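Local coordinates for response regulator receiver protein (Desulfuromonas acetoxidans, PDB 2ZAY) that probably acts in two-component signal transduction through this CheY-like receiver domain, one part of a longer response regulator, at residues H52-I56 with V125-Y130. Sequence-based numbering, arbitrary orientation.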
loop_
_atom_site.group_PDB
_atom_site.type_symbol
_atom_site.label_atom_id
_atom_site.label_comp_id
_atom_site.label_asym_id
_atom_site.label_seq_id
_atom_site.Cartn_x
_atom_site.Cartn_y
_atom_site.Cartn_z
ATOM N N HIS A 52 2.003 -9.810 -8.963
ATOM C CA HIS A 52 0.703 -9.258 -9.332
ATOM C C HIS A 52 -0.274 -9.085 -8.163
ATOM O O HIS A 52 -1.374 -9.654 -8.173
ATOM C CB HIS A 52 0.058 -10.169 -10.382
ATOM C CG HIS A 52 0.970 -10.518 -11.515
ATOM N ND1 HIS A 52 1.211 -9.663 -12.569
ATOM C CD2 HIS A 52 1.744 -11.607 -11.730
ATOM C CE1 HIS A 52 2.095 -10.211 -13.384
ATOM N NE2 HIS A 52 2.435 -11.390 -12.897
ATOM N N PRO A 53 0.102 -8.302 -7.139
ATOM C CA PRO A 53 -0.827 -8.124 -6.018
ATOM C C PRO A 53 -2.120 -7.469 -6.513
ATOM O O PRO A 53 -2.096 -6.729 -7.498
ATOM C CB PRO A 53 -0.053 -7.209 -5.072
ATOM C CG PRO A 53 0.798 -6.388 -6.024
ATOM C CD PRO A 53 1.297 -7.454 -6.976
ATOM N N HIS A 54 -3.237 -7.741 -5.843
ATOM C CA HIS A 54 -4.511 -7.138 -6.236
ATOM C C HIS A 54 -4.555 -5.688 -5.771
ATOM O O HIS A 54 -5.269 -4.856 -6.333
ATOM C CB HIS A 54 -5.696 -7.884 -5.618
ATOM C CG HIS A 54 -5.893 -9.267 -6.153
ATOM N ND1 HIS A 54 -5.335 -10.380 -5.562
ATOM C CD2 HIS A 54 -6.583 -9.717 -7.229
ATOM C CE1 HIS A 54 -5.675 -11.457 -6.249
ATOM N NE2 HIS A 54 -6.431 -11.083 -7.266
ATOM N N LEU A 55 -3.796 -5.396 -4.722
ATOM C CA LEU A 55 -3.754 -4.048 -4.174
ATOM C C LEU A 55 -2.419 -3.841 -3.474
ATOM O O LEU A 55 -1.846 -4.780 -2.927
ATOM C CB LEU A 55 -4.922 -3.841 -3.202
ATOM C CG LEU A 55 -5.048 -2.437 -2.609
ATOM C CD1 LEU A 55 -6.508 -2.127 -2.313
ATOM C CD2 LEU A 55 -4.208 -2.351 -1.357
ATOM N N ILE A 56 -1.931 -2.605 -3.490
ATOM C CA ILE A 56 -0.647 -2.290 -2.881
ATOM C C ILE A 56 -0.813 -1.225 -1.818
ATOM O O ILE A 56 -1.558 -0.260 -1.998
ATOM C CB ILE A 56 0.354 -1.799 -3.962
ATOM C CG1 ILE A 56 0.605 -2.930 -4.969
ATOM C CG2 ILE A 56 1.659 -1.333 -3.313
ATOM C CD1 ILE A 56 1.368 -2.504 -6.201
ATOM N N VAL A 125 -12.104 -0.892 -1.293
ATOM C CA VAL A 125 -11.442 -0.675 -2.569
ATOM C C VAL A 125 -11.550 -1.907 -3.455
ATOM O O VAL A 125 -11.792 -1.798 -4.657
ATOM C CB VAL A 125 -9.950 -0.330 -2.365
ATOM C CG1 VAL A 125 -9.213 -0.372 -3.699
ATOM C CG2 VAL A 125 -9.827 1.050 -1.755
ATOM N N LEU A 126 -11.363 -3.079 -2.860
ATOM C CA LEU A 126 -11.447 -4.318 -3.618
ATOM C C LEU A 126 -12.870 -4.515 -4.142
ATOM O O LEU A 126 -13.060 -4.933 -5.276
ATOM C CB LEU A 126 -11.039 -5.510 -2.744
ATOM C CG LEU A 126 -9.584 -5.558 -2.253
ATOM C CD1 LEU A 126 -9.363 -6.833 -1.421
ATOM C CD2 LEU A 126 -8.629 -5.533 -3.448
ATOM N N LYS A 127 -13.871 -4.201 -3.322
ATOM C CA LYS A 127 -15.254 -4.364 -3.755
ATOM C C LYS A 127 -15.567 -3.439 -4.920
ATOM O O LYS A 127 -16.266 -3.822 -5.854
ATOM C CB LYS A 127 -16.230 -4.074 -2.610
ATOM C CG LYS A 127 -16.070 -4.966 -1.395
ATOM C CD LYS A 127 -17.290 -4.872 -0.482
ATOM C CE LYS A 127 -16.892 -4.823 0.990
ATOM N NZ LYS A 127 -16.397 -3.473 1.407
ATOM N N LEU A 128 -15.046 -2.218 -4.858
ATOM C CA LEU A 128 -15.264 -1.222 -5.901
ATOM C C LEU A 128 -14.580 -1.532 -7.229
ATOM O O LEU A 128 -15.172 -1.348 -8.296
ATOM C CB LEU A 128 -14.776 0.151 -5.433
ATOM C CG LEU A 128 -15.531 0.863 -4.310
ATOM C CD1 LEU A 128 -14.769 2.116 -3.902
ATOM C CD2 LEU A 128 -16.943 1.217 -4.775
ATOM N N LEU A 129 -13.333 -1.988 -7.164
ATOM C CA LEU A 129 -12.562 -2.266 -8.372
ATOM C C LEU A 129 -12.661 -3.668 -8.963
ATOM O O LEU A 129 -12.468 -3.842 -10.164
ATOM C CB LEU A 129 -11.084 -1.918 -8.140
ATOM C CG LEU A 129 -10.710 -0.433 -8.060
ATOM C CD1 LEU A 129 -11.147 0.282 -9.328
ATOM C CD2 LEU A 129 -11.373 0.209 -6.856
ATOM N N TYR A 130 -12.946 -4.666 -8.138
ATOM C CA TYR A 130 -13.049 -6.029 -8.639
ATOM C C TYR A 130 -14.474 -6.573 -8.599
ATOM O O TYR A 130 -14.910 -7.118 -9.635
ATOM C CB TYR A 130 -12.118 -6.962 -7.858
ATOM C CG TYR A 130 -10.642 -6.654 -8.031
ATOM C CD1 TYR A 130 -9.992 -5.750 -7.191
ATOM C CD2 TYR A 130 -9.892 -7.287 -9.022
ATOM C CE1 TYR A 130 -8.626 -5.490 -7.328
ATOM C CE2 TYR A 130 -8.529 -7.037 -9.167
ATOM C CZ TYR A 130 -7.902 -6.137 -8.312
ATOM O OH TYR A 130 -6.549 -5.912 -8.426
#
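The chain leaves helix 41-51 at His52, whose phi is positive (47°), and passes Pro53 and His54 to enter strand 55-59 at Leu55. Facing residues 52-56 is the last turn of helix 115-129, where Leu129 N hydrogen-bonds to Val125 O and Tyr130 N to Leu126 O (both 2.9 Å). The closest CA atoms are those of Leu55 and Leu126, 7.7 Å apart. Leu55 points toward the helix, its CD1 3.5 Å from Val125 CG1 and its CB 4.1 Å from Leu126 CD2. This is the doubly wound alpha/beta fold of a CheY-like receiver domain, with strand order 2-1-3-4-5: the C-terminal helix packs on one face of the parallel sheet, here at the N-terminal end of its central strand. Beyond the leucines, Tyr130 reaches back across the gap, and its OH donates a 2.7 Å hydrogen bond to His54 O. The edge of the His54 ring meets the face of Tyr130 in an offset edge-to-face pair, centroids 5.4 Å apart and planes at 74°. Trp9 makes edge-to-face contacts with both rings, and His54 ND1 is hydrogen-bonded to the backbone N of Arg10, tying this aromatic cluster to the start of strand 9-14.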